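Local structure of toll-like receptor 6, Variable lymphocyte receptor B (Mus musculus, 3A79) at residues L136-E141 and L163-H168; T146-L151 and L169-I174; K453-H458 and Q473-L478; W503-P508 and R531-S536. The protein joins much of the ectodomain of mouse Toll-like receptor 6, which probably senses microbial lipopeptides together with TLR2, to the C-terminal repeats of a hagfish lymphocyte receptor. One frame throughout, in Å; residues are numbered along the deposited sequence.

Interaction 1: residues L136-E141 and L163-H168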
# COMPACT_ATOMS: atom_id res chain seq x y z
N LEU B 136 -43.92 0.09 -28.89
CA LEU B 136 -44.27 0.92 -27.73
C LEU B 136 -45.78 0.95 -27.42
O LEU B 136 -46.55 1.50 -28.20
CB LEU B 136 -43.76 2.34 -27.96
CG LEU B 136 -42.56 2.86 -27.17
CD1 LEU B 136 -41.78 1.73 -26.48
CD2 LEU B 136 -41.66 3.74 -28.05
N PRO B 137 -46.20 0.38 -26.27
CA PRO B 137 -47.60 0.17 -25.88
C PRO B 137 -48.36 1.43 -25.44
O PRO B 137 -49.45 1.30 -24.88
CB PRO B 137 -47.49 -0.76 -24.67
CG PRO B 137 -46.05 -1.10 -24.53
CD PRO B 137 -45.28 -0.02 -25.19
N VAL B 138 -47.80 2.61 -25.66
CA VAL B 138 -48.44 3.86 -25.27
C VAL B 138 -49.61 4.19 -26.18
O VAL B 138 -49.40 4.63 -27.31
CB VAL B 138 -47.44 5.02 -25.36
CG1 VAL B 138 -48.11 6.34 -24.98
CG2 VAL B 138 -46.24 4.74 -24.48
N CYS B 139 -50.83 3.97 -25.70
CA CYS B 139 -52.03 4.29 -26.47
C CYS B 139 -52.43 5.76 -26.27
O CYS B 139 -51.87 6.45 -25.43
CB CYS B 139 -53.22 3.41 -26.07
SG CYS B 139 -53.05 1.61 -26.22
N LYS B 140 -53.41 6.22 -27.04
CA LYS B 140 -53.81 7.62 -26.98
C LYS B 140 -54.38 8.04 -25.62
O LYS B 140 -54.32 9.21 -25.24
CB LYS B 140 -54.81 7.95 -28.10
CG LYS B 140 -56.22 7.41 -27.88
CD LYS B 140 -57.20 8.11 -28.80
CE LYS B 140 -58.37 7.21 -29.17
NZ LYS B 140 -59.30 7.86 -30.15
N GLU B 141 -54.93 7.08 -24.87
CA GLU B 141 -55.59 7.40 -23.61
C GLU B 141 -54.59 7.76 -22.52
O GLU B 141 -54.96 8.37 -21.51
CB GLU B 141 -56.49 6.26 -23.15
CG GLU B 141 -57.79 6.12 -23.92
CD GLU B 141 -57.64 5.27 -25.17
OE1 GLU B 141 -56.51 4.81 -25.43
OE2 GLU B 141 -58.65 5.05 -25.88
N LEU B 163 -44.58 8.12 -28.80
CA LEU B 163 -44.82 8.65 -27.46
C LEU B 163 -45.60 9.98 -27.45
O LEU B 163 -45.46 10.78 -26.52
CB LEU B 163 -43.50 8.81 -26.70
CG LEU B 163 -42.74 7.51 -26.46
CD1 LEU B 163 -41.35 7.76 -25.87
CD2 LEU B 163 -43.58 6.63 -25.57
N LEU B 164 -46.42 10.20 -28.46
CA LEU B 164 -47.13 11.47 -28.60
C LEU B 164 -48.19 11.66 -27.50
O LEU B 164 -48.34 12.75 -26.96
CB LEU B 164 -47.77 11.59 -29.99
CG LEU B 164 -47.57 12.93 -30.71
CD1 LEU B 164 -48.79 13.33 -31.54
CD2 LEU B 164 -47.24 14.02 -29.69
N PRO B 165 -48.94 10.59 -27.18
CA PRO B 165 -49.95 10.73 -26.13
C PRO B 165 -49.40 11.18 -24.76
O PRO B 165 -50.15 11.78 -23.99
CB PRO B 165 -50.54 9.33 -26.05
CG PRO B 165 -50.36 8.78 -27.44
CD PRO B 165 -49.05 9.30 -27.89
N VAL B 166 -48.13 10.93 -24.46
CA VAL B 166 -47.59 11.39 -23.18
C VAL B 166 -46.69 12.64 -23.27
O VAL B 166 -45.97 12.97 -22.33
CB VAL B 166 -46.91 10.25 -22.35
CG1 VAL B 166 -47.91 9.13 -22.05
CG2 VAL B 166 -45.67 9.70 -23.05
N ALA B 167 -46.77 13.35 -24.39
CA ALA B 167 -45.92 14.51 -24.64
C ALA B 167 -46.32 15.74 -23.83
O ALA B 167 -45.59 16.73 -23.80
CB ALA B 167 -45.90 14.84 -26.11
N HIS B 168 -47.47 15.68 -23.18
CA HIS B 168 -47.94 16.83 -22.42
C HIS B 168 -48.03 16.58 -20.92
O HIS B 168 -48.80 17.25 -20.23
CB HIS B 168 -49.29 17.30 -22.93
CG HIS B 168 -49.26 17.84 -24.32
ND1 HIS B 168 -49.32 19.19 -24.60
CD2 HIS B 168 -49.17 17.21 -25.52
CE1 HIS B 168 -49.28 19.37 -25.90
NE2 HIS B 168 -49.19 18.19 -26.49
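The first torsion of Val138 (chi1 179°) sets CG1 anti to the backbone N and CG2 anti to the carbonyl carbon, and the forked side chain sends CG2 to one neighbour and CG1 to two others. CG2 meets CD2 of Leu163 at 3.4 Å, the two side chains crossing at about a right angle. Leu163 has CG anti to its own carbonyl carbon (chi1 -62°). Its CD2 also lies 4.2 Å from CG of Leu136. The other branch, CG1 of Val138, lies 4.0 Å from CB of Pro165 and 4.1 Å from CG1 of Val166. A branched valine suits this place because its two methyls face different partners. Farther along, the Pro165 ring rests on main chain: its CB is 3.2 Å from Cys139 O, and its CG is 3.7 Å from Lys140 CA. The side chain of Cys139 sets off away from the other loop, and its SG is in a disulfide with Cys117. Both segments belong to loops of the leucine-rich-repeat solenoid of the TLR6 part, one before strand 150-154 and one after it, and Leu136, Val138 and Leu163 all also touch Leu153 of that strand. No hydrogen bond crosses between the segments. Cohesion here therefore comes from the fit of branched aliphatic groups and a proline ring, with the nearby disulfide tying down one of the two loops.

Interaction 2: residues T146-L151 and L169-I174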
# COMPACT_ATOMS: atom_id res chain seq x y z
N THR B 146 -52.59 12.32 -16.15
CA THR B 146 -52.04 13.62 -15.81
C THR B 146 -51.05 13.56 -14.64
O THR B 146 -50.07 14.30 -14.61
CB THR B 146 -53.16 14.64 -15.49
OG1 THR B 146 -53.07 15.03 -14.12
CG2 THR B 146 -54.54 14.04 -15.77
N LYS B 147 -51.29 12.66 -13.68
CA LYS B 147 -50.45 12.56 -12.48
C LYS B 147 -49.13 11.80 -12.74
O LYS B 147 -48.27 11.73 -11.85
CB LYS B 147 -51.21 11.91 -11.31
CG LYS B 147 -52.11 12.85 -10.45
CD LYS B 147 -52.93 12.04 -9.40
CE LYS B 147 -54.22 12.75 -8.89
NZ LYS B 147 -55.50 12.44 -9.66
N LEU B 148 -48.98 11.26 -13.94
CA LEU B 148 -47.85 10.37 -14.26
C LEU B 148 -46.49 11.05 -14.23
O LEU B 148 -46.31 12.10 -14.83
CB LEU B 148 -48.05 9.70 -15.62
CG LEU B 148 -47.00 8.62 -15.89
CD1 LEU B 148 -47.18 7.49 -14.90
CD2 LEU B 148 -47.05 8.09 -17.32
N THR B 149 -45.54 10.42 -13.55
CA THR B 149 -44.20 11.00 -13.42
C THR B 149 -43.07 10.05 -13.85
O THR B 149 -42.03 10.48 -14.39
CB THR B 149 -43.97 11.54 -12.00
OG1 THR B 149 -43.25 12.77 -12.08
CG2 THR B 149 -43.19 10.54 -11.13
N PHE B 150 -43.27 8.76 -13.63
CA PHE B 150 -42.32 7.77 -14.11
C PHE B 150 -42.97 6.86 -15.13
O PHE B 150 -44.02 6.27 -14.87
CB PHE B 150 -41.79 6.94 -12.95
CG PHE B 150 -40.91 5.81 -13.37
CD1 PHE B 150 -39.55 5.86 -13.11
CD2 PHE B 150 -41.44 4.70 -14.00
CE1 PHE B 150 -38.73 4.82 -13.49
CE2 PHE B 150 -40.62 3.65 -14.39
CZ PHE B 150 -39.26 3.71 -14.13
N LEU B 151 -42.33 6.74 -16.30
CA LEU B 151 -42.81 5.87 -17.36
C LEU B 151 -41.70 4.94 -17.84
O LEU B 151 -40.62 5.40 -18.20
CB LEU B 151 -43.36 6.70 -18.51
CG LEU B 151 -43.94 5.88 -19.66
CD1 LEU B 151 -44.82 4.78 -19.12
CD2 LEU B 151 -44.71 6.78 -20.61
N LEU B 169 -47.26 15.62 -20.42
CA LEU B 169 -47.21 15.33 -18.99
C LEU B 169 -45.90 15.83 -18.43
O LEU B 169 -44.91 15.92 -19.16
CB LEU B 169 -47.33 13.84 -18.74
CG LEU B 169 -48.45 13.15 -19.52
CD1 LEU B 169 -48.22 11.65 -19.57
CD2 LEU B 169 -49.80 13.48 -18.91
N HIS B 170 -45.88 16.15 -17.15
CA HIS B 170 -44.64 16.64 -16.54
C HIS B 170 -43.82 15.47 -15.98
O HIS B 170 -43.67 15.28 -14.77
CB HIS B 170 -44.93 17.75 -15.53
CG HIS B 170 -45.47 19.00 -16.16
ND1 HIS B 170 -46.80 19.17 -16.47
CD2 HIS B 170 -44.85 20.14 -16.56
CE1 HIS B 170 -46.98 20.36 -17.03
NE2 HIS B 170 -45.81 20.97 -17.09
N LEU B 171 -43.29 14.69 -16.92
CA LEU B 171 -42.55 13.49 -16.62
C LEU B 171 -41.21 13.77 -15.95
O LEU B 171 -40.58 14.81 -16.20
CB LEU B 171 -42.31 12.70 -17.91
CG LEU B 171 -43.53 12.04 -18.53
CD1 LEU B 171 -43.16 11.54 -19.90
CD2 LEU B 171 -44.03 10.89 -17.65
N SER B 172 -40.78 12.83 -15.10
CA SER B 172 -39.49 12.90 -14.43
C SER B 172 -38.52 11.80 -14.87
O SER B 172 -37.31 12.04 -15.00
CB SER B 172 -39.66 12.87 -12.91
OG SER B 172 -39.79 14.19 -12.41
N CYS B 173 -39.04 10.60 -15.10
CA CYS B 173 -38.21 9.56 -15.71
C CYS B 173 -38.93 8.82 -16.83
O CYS B 173 -40.07 8.40 -16.68
CB CYS B 173 -37.66 8.57 -14.68
SG CYS B 173 -36.27 7.55 -15.34
N ILE B 174 -38.23 8.71 -17.96
CA ILE B 174 -38.60 7.80 -19.03
C ILE B 174 -37.52 6.73 -19.11
O ILE B 174 -36.39 7.00 -19.51
CB ILE B 174 -38.74 8.51 -20.40
CG1 ILE B 174 -39.91 9.50 -20.36
CG2 ILE B 174 -38.95 7.50 -21.53
CD1 ILE B 174 -40.49 9.80 -21.70
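Phe150 and Leu151 pair in parallel with Cys173 and Ile174, on two successive strands of the leucine-rich-repeat solenoid in the TLR6 part. Thr149 O starts the pairing by accepting two amides, Ser172 N at 2.8 Å and Cys173 N at 3.1 Å; Leu151 N then gives a nearly straight bond to Cys173 O (2.8 Å). Side chains alternate between the faces. Phe150 and Cys173 share the more open one, each with its first side-chain atom anti to the backbone N (chi1 174° for CG, -164° for SG), which starts both side chains off the same way. CD1 of the ring lies 3.7 Å from Cys173 CB, and the ring also stacks with His125 of the preceding strand; a flat aromatic can serve both neighbours. Leucines fill the inner side. Leu148 has CG anti to its backbone N, while in Leu171 CG is anti to the carbonyl carbon (chi1 -70°), and the two side chains meet with CG of Leu148 4.1 Å from CD2 of Leu171. That same methyl also approaches CB of Leu151, whereas Leu169 sends CD2 over the backbone of Thr146. Leu151 and Ile174 point into the core, where Leu151 touches Val166 and Ile174 touches Pro194. On the outer side, Cys173 SG stands 5.0 Å from the centroid of the Phe150 ring, in an oblique sulfur-aromatic contact.

Interaction 3: residues K453-H458 and Q473-L478. With NAG (2-acetamido-2-deoxy-beta-D-glucopyranose), chain I.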
# COMPACT_ATOMS: atom_id res chain seq x y z
N LYS B 453 -7.05 24.53 10.19
CA LYS B 453 -8.26 24.73 10.97
C LYS B 453 -8.90 23.40 11.34
O LYS B 453 -9.65 23.32 12.30
CB LYS B 453 -9.28 25.58 10.20
CG LYS B 453 -8.70 26.84 9.52
CD LYS B 453 -8.22 27.88 10.54
CE LYS B 453 -7.34 28.96 9.92
NZ LYS B 453 -8.13 30.01 9.24
N VAL B 454 -8.61 22.36 10.56
CA VAL B 454 -9.14 21.02 10.84
C VAL B 454 -8.02 20.01 10.64
O VAL B 454 -7.30 20.07 9.65
CB VAL B 454 -10.31 20.63 9.90
CG1 VAL B 454 -11.00 19.39 10.41
CG2 VAL B 454 -11.31 21.77 9.78
N LEU B 455 -7.86 19.09 11.58
CA LEU B 455 -6.77 18.13 11.50
C LEU B 455 -7.22 16.74 11.93
O LEU B 455 -7.16 16.41 13.10
CB LEU B 455 -5.59 18.59 12.35
CG LEU B 455 -4.23 17.92 12.11
CD1 LEU B 455 -3.87 17.95 10.64
CD2 LEU B 455 -3.15 18.60 12.93
N ASP B 456 -7.66 15.92 10.97
CA ASP B 456 -8.13 14.58 11.30
C ASP B 456 -7.01 13.54 11.27
O ASP B 456 -6.63 13.03 10.22
CB ASP B 456 -9.28 14.16 10.38
CG ASP B 456 -10.09 13.01 10.96
OD1 ASP B 456 -9.46 12.09 11.54
OD2 ASP B 456 -11.33 13.02 10.85
N LEU B 457 -6.48 13.22 12.45
CA LEU B 457 -5.37 12.27 12.58
C LEU B 457 -5.79 10.95 13.21
O LEU B 457 -4.94 10.20 13.69
CB LEU B 457 -4.24 12.88 13.41
CG LEU B 457 -3.04 13.45 12.66
CD1 LEU B 457 -2.22 14.39 13.54
CD2 LEU B 457 -2.17 12.32 12.13
N HIS B 458 -7.08 10.64 13.21
CA HIS B 458 -7.56 9.42 13.85
C HIS B 458 -7.11 8.17 13.11
O HIS B 458 -6.80 8.21 11.93
CB HIS B 458 -9.08 9.43 14.03
CG HIS B 458 -9.85 8.99 12.82
ND1 HIS B 458 -10.46 9.88 11.96
CD2 HIS B 458 -10.13 7.76 12.34
CE1 HIS B 458 -11.07 9.21 11.00
NE2 HIS B 458 -10.89 7.92 11.21
N GLN B 473 -1.17 27.37 15.99
CA GLN B 473 -2.26 27.82 16.86
C GLN B 473 -3.44 28.42 16.10
O GLN B 473 -3.59 29.64 16.03
CB GLN B 473 -1.74 28.89 17.83
CG GLN B 473 -0.26 28.75 18.22
CD GLN B 473 0.39 30.08 18.59
OE1 GLN B 473 -0.27 31.12 18.61
NE2 GLN B 473 1.69 30.05 18.87
N ALA B 474 -4.30 27.57 15.56
CA ALA B 474 -5.43 28.08 14.79
C ALA B 474 -6.46 27.01 14.52
O ALA B 474 -7.50 27.29 13.90
CB ALA B 474 -4.95 28.69 13.49
N LEU B 475 -6.16 25.78 14.98
CA LEU B 475 -7.09 24.67 14.82
C LEU B 475 -8.43 24.95 15.50
O LEU B 475 -8.52 25.78 16.40
CB LEU B 475 -6.51 23.38 15.40
CG LEU B 475 -5.25 22.75 14.83
CD1 LEU B 475 -4.00 23.09 15.69
CD2 LEU B 475 -5.49 21.25 14.78
N GLN B 476 -9.47 24.24 15.07
CA GLN B 476 -10.79 24.37 15.66
C GLN B 476 -11.31 22.97 15.89
O GLN B 476 -12.02 22.71 16.85
CB GLN B 476 -11.75 25.10 14.72
CG GLN B 476 -11.32 26.49 14.31
CD GLN B 476 -12.44 27.26 13.65
OE1 GLN B 476 -12.54 28.48 13.80
NE2 GLN B 476 -13.31 26.55 12.92
N GLU B 477 -10.97 22.07 14.97
CA GLU B 477 -11.32 20.67 15.11
C GLU B 477 -10.02 19.90 15.21
O GLU B 477 -8.99 20.31 14.65
CB GLU B 477 -12.15 20.18 13.93
CG GLU B 477 -13.52 20.85 13.80
CD GLU B 477 -14.45 20.10 12.85
OE1 GLU B 477 -14.26 18.87 12.67
OE2 GLU B 477 -15.36 20.74 12.28
N LEU B 478 -10.07 18.80 15.94
CA LEU B 478 -8.92 17.94 16.16
C LEU B 478 -9.38 16.53 16.46
O LEU B 478 -10.33 16.32 17.20
CB LEU B 478 -8.07 18.44 17.32
CG LEU B 478 -6.80 17.60 17.44
CD1 LEU B 478 -6.22 17.37 16.05
CD2 LEU B 478 -5.79 18.27 18.35
C1 NAG I . -11.47 12.54 6.52
C2 NAG I . -12.76 13.00 7.21
C3 NAG I . -13.58 11.92 7.91
C4 NAG I . -13.45 10.51 7.34
C5 NAG I . -12.07 10.16 6.79
C6 NAG I . -12.23 8.95 5.86
C7 NAG I . -13.16 15.08 8.41
C8 NAG I . -13.31 15.50 9.85
N2 NAG I . -12.40 14.01 8.19
O3 NAG I . -14.94 12.32 7.85
O4 NAG I . -13.76 9.60 8.38
O5 NAG I . -11.42 11.19 6.07
O6 NAG I . -11.00 8.30 5.59
O7 NAG I . -13.72 15.69 7.50
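Lys453 O accepts two backbone amides in turn, Gln476 N at 2.9 Å and Glu477 N at 3.2 Å, the second the straighter bond. The segments run parallel as neighbouring turns of the TLR6 leucine-rich-repeat solenoid, yet the strand pairing is loose: Leu455 N reaches Glu477 O only weakly. The Lys453 side chain, bent at chi2 and chi4, brings CD to 3.5 Å from Ala474 O. Val454 and Glu477 lie side by side and point the same way, CG1 of the valine 3.8 Å from CB of the glutamate, so the glutamate packs through its aliphatic base. On the inner face Leu455 offers CB to CD2 of Leu475 at 3.6 Å and to CD1 of Leu478 at 3.9 Å; leucines suit this buried side, where Leu455 also touches Leu433. Asp456 divides its carboxylate. OD1 forms an Asx turn, taking the amide N of His458 at 3.2 Å, and also accepts from ND1 of that ring, though the modelled distance is too short to be trusted. OD2 takes a weak bond from the acetamide N2 of a glycan sugar attached to the protein. An alanine here would probably leave the His458 amide and the acetamide N-H without these mates. NE2 of the His458 ring bonds to O7 of another NAG, and His458 CE1 lies 3.8 Å from O4 of the NAG whose N2 meets Asp456.

Interaction 4: residues W503-P508 and R531-S536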
# COMPACT_ATOMS: atom_id res chain seq x y z
N TRP B 503 -11.28 14.96 19.44
CA TRP B 503 -11.62 13.57 19.64
C TRP B 503 -10.50 12.87 20.39
O TRP B 503 -9.44 12.57 19.82
CB TRP B 503 -11.89 12.87 18.31
CG TRP B 503 -13.24 13.17 17.72
CD1 TRP B 503 -14.33 12.36 17.72
CD2 TRP B 503 -13.64 14.37 17.04
NE1 TRP B 503 -15.38 12.97 17.09
CE2 TRP B 503 -14.98 14.21 16.66
CE3 TRP B 503 -12.98 15.57 16.71
CZ2 TRP B 503 -15.69 15.19 15.97
CZ3 TRP B 503 -13.68 16.54 16.03
CH2 TRP B 503 -15.03 16.35 15.67
N LEU B 504 -10.71 12.61 21.68
CA LEU B 504 -9.67 12.01 22.50
C LEU B 504 -9.87 10.51 22.70
O LEU B 504 -8.96 9.82 23.17
CB LEU B 504 -9.56 12.73 23.84
CG LEU B 504 -8.76 14.03 23.81
CD1 LEU B 504 -9.00 14.86 25.07
CD2 LEU B 504 -7.28 13.73 23.64
N HIS B 505 -11.05 10.01 22.32
CA HIS B 505 -11.42 8.62 22.61
C HIS B 505 -10.46 7.55 22.08
O HIS B 505 -9.45 7.86 21.44
CB HIS B 505 -12.86 8.32 22.19
CG HIS B 505 -13.09 8.30 20.71
ND1 HIS B 505 -13.42 9.42 19.99
CD2 HIS B 505 -13.04 7.28 19.82
CE1 HIS B 505 -13.57 9.10 18.72
NE2 HIS B 505 -13.34 7.81 18.59
N ASP B 506 -10.78 6.29 22.36
CA ASP B 506 -9.99 5.12 21.97
C ASP B 506 -8.47 5.22 22.07
O ASP B 506 -7.75 4.73 21.19
CB ASP B 506 -10.39 4.64 20.58
CG ASP B 506 -11.71 3.91 20.58
OD1 ASP B 506 -11.69 2.66 20.68
OD2 ASP B 506 -12.77 4.57 20.50
N ASN B 507 -7.99 5.84 23.16
CA ASN B 507 -6.56 5.95 23.46
C ASN B 507 -6.21 5.34 24.81
O ASN B 507 -6.96 5.50 25.77
CB ASN B 507 -6.11 7.41 23.45
CG ASN B 507 -5.60 7.85 22.09
OD1 ASN B 507 -6.37 8.26 21.22
ND2 ASN B 507 -4.29 7.80 21.91
N PRO B 508 -5.07 4.65 24.88
CA PRO B 508 -4.58 3.96 26.08
C PRO B 508 -3.89 4.89 27.08
O PRO B 508 -2.67 4.78 27.28
CB PRO B 508 -3.54 2.98 25.51
CG PRO B 508 -3.04 3.69 24.29
CD PRO B 508 -4.28 4.28 23.69
N ARG B 531 -15.58 15.55 21.87
CA ARG B 531 -16.61 14.82 21.14
C ARG B 531 -16.38 13.33 21.25
O ARG B 531 -15.30 12.89 21.64
CB ARG B 531 -16.61 15.24 19.66
CG ARG B 531 -17.03 16.69 19.40
CD ARG B 531 -18.25 17.07 20.23
NE ARG B 531 -19.01 18.17 19.66
CZ ARG B 531 -18.67 19.46 19.76
NH1 ARG B 531 -17.56 19.81 20.39
NH2 ARG B 531 -19.45 20.39 19.21
N ASN B 532 -17.39 12.54 20.90
CA ASN B 532 -17.24 11.08 20.88
C ASN B 532 -17.13 10.48 19.47
O ASN B 532 -17.17 11.20 18.47
CB ASN B 532 -18.36 10.39 21.69
CG ASN B 532 -19.71 10.40 20.97
OD1 ASN B 532 -20.15 11.42 20.44
ND2 ASN B 532 -20.39 9.25 20.99
N SER B 533 -16.99 9.15 19.41
CA SER B 533 -16.85 8.43 18.15
C SER B 533 -18.08 8.56 17.24
O SER B 533 -18.13 7.98 16.16
CB SER B 533 -16.55 6.95 18.43
OG SER B 533 -16.38 6.22 17.22
N ALA B 534 -19.07 9.31 17.71
CA ALA B 534 -20.31 9.53 16.97
C ALA B 534 -20.39 10.97 16.51
O ALA B 534 -20.60 11.24 15.32
CB ALA B 534 -21.51 9.20 17.84
N GLY B 535 -20.23 11.91 17.44
CA GLY B 535 -20.21 13.32 17.10
C GLY B 535 -20.74 14.26 18.16
O GLY B 535 -20.64 15.49 18.02
N SER B 536 -21.32 13.71 19.23
CA SER B 536 -21.89 14.53 20.30
C SER B 536 -20.97 14.70 21.52
O SER B 536 -20.04 13.91 21.74
CB SER B 536 -23.26 14.00 20.73
OG SER B 536 -23.32 12.59 20.62
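Asn532, whose backbone O meets the Trp503 indole, has its own side-chain OD1 gripped by several donors. Gly535 N supplies the sound bond, 3.0 Å and nearly straight although the donor stands above the amide plane, making an Asx motif; Ser536 N and OG add weak ones. The Gly535 N bond, with that from Asn532 N to Ser536 O, helps to draw 532-536 into a turn. Glycine fits at 535, since at its backbone angles a CB would be jammed against the carbonyl O of Ala534. Across the contact, in the hagfish receptor part of the fusion, Trp503 NE1 donates to Asn532 O at 2.9 Å, a bent and weak bond. CG of Trp503 is anti to its carbonyl carbon (chi1 -78°), and the indole lies with one face against Arg531, whose CB sits 3.8 Å from the centroid of the five-membered ring in a CH-pi contact. Farther out, the Arg531 guanidinium makes a cation-pi contact with Tyr501. His505 supplies a second flat surface: CB of Ser533 lies 3.7 Å from the centroid of its ring, over the face, where a small residue can come close. An alanine in place of Trp503 would probably leave Asn532 O without its indole donor and open a gap beside Arg531 CB. The contact begins at the ends of strand 502-503 and strand 530-531. On one side Leu504 packs onto Leu519 and Ile523 of helix 513-525, while Trp503 touches Glu477 and Asn479 of strand 477-479, a TLR6 strand, across a boundary made by engineering.

In the fold
The four contacts form two pairs at distant places along the solenoid. Interactions 1 and 2 have centres 11 Å apart and touch in the core, Val166 CG2 lying 3.9 Å from Leu151 CD2; along the sequence their segments alternate. Interactions 3 and 4 have centres 14 Å apart and meet where Leu478 O and Trp503 N, 2.8 Å apart, probably share a hydrogen bond at the engineered junction, where the hagfish part probably continues the strand pairing of the TLR6 part. The centres of interactions 2 and 3 are about 48 Å apart, on opposite sides of the chain's centre. The sugar at interaction 3 belongs to a glycan of the protein itself.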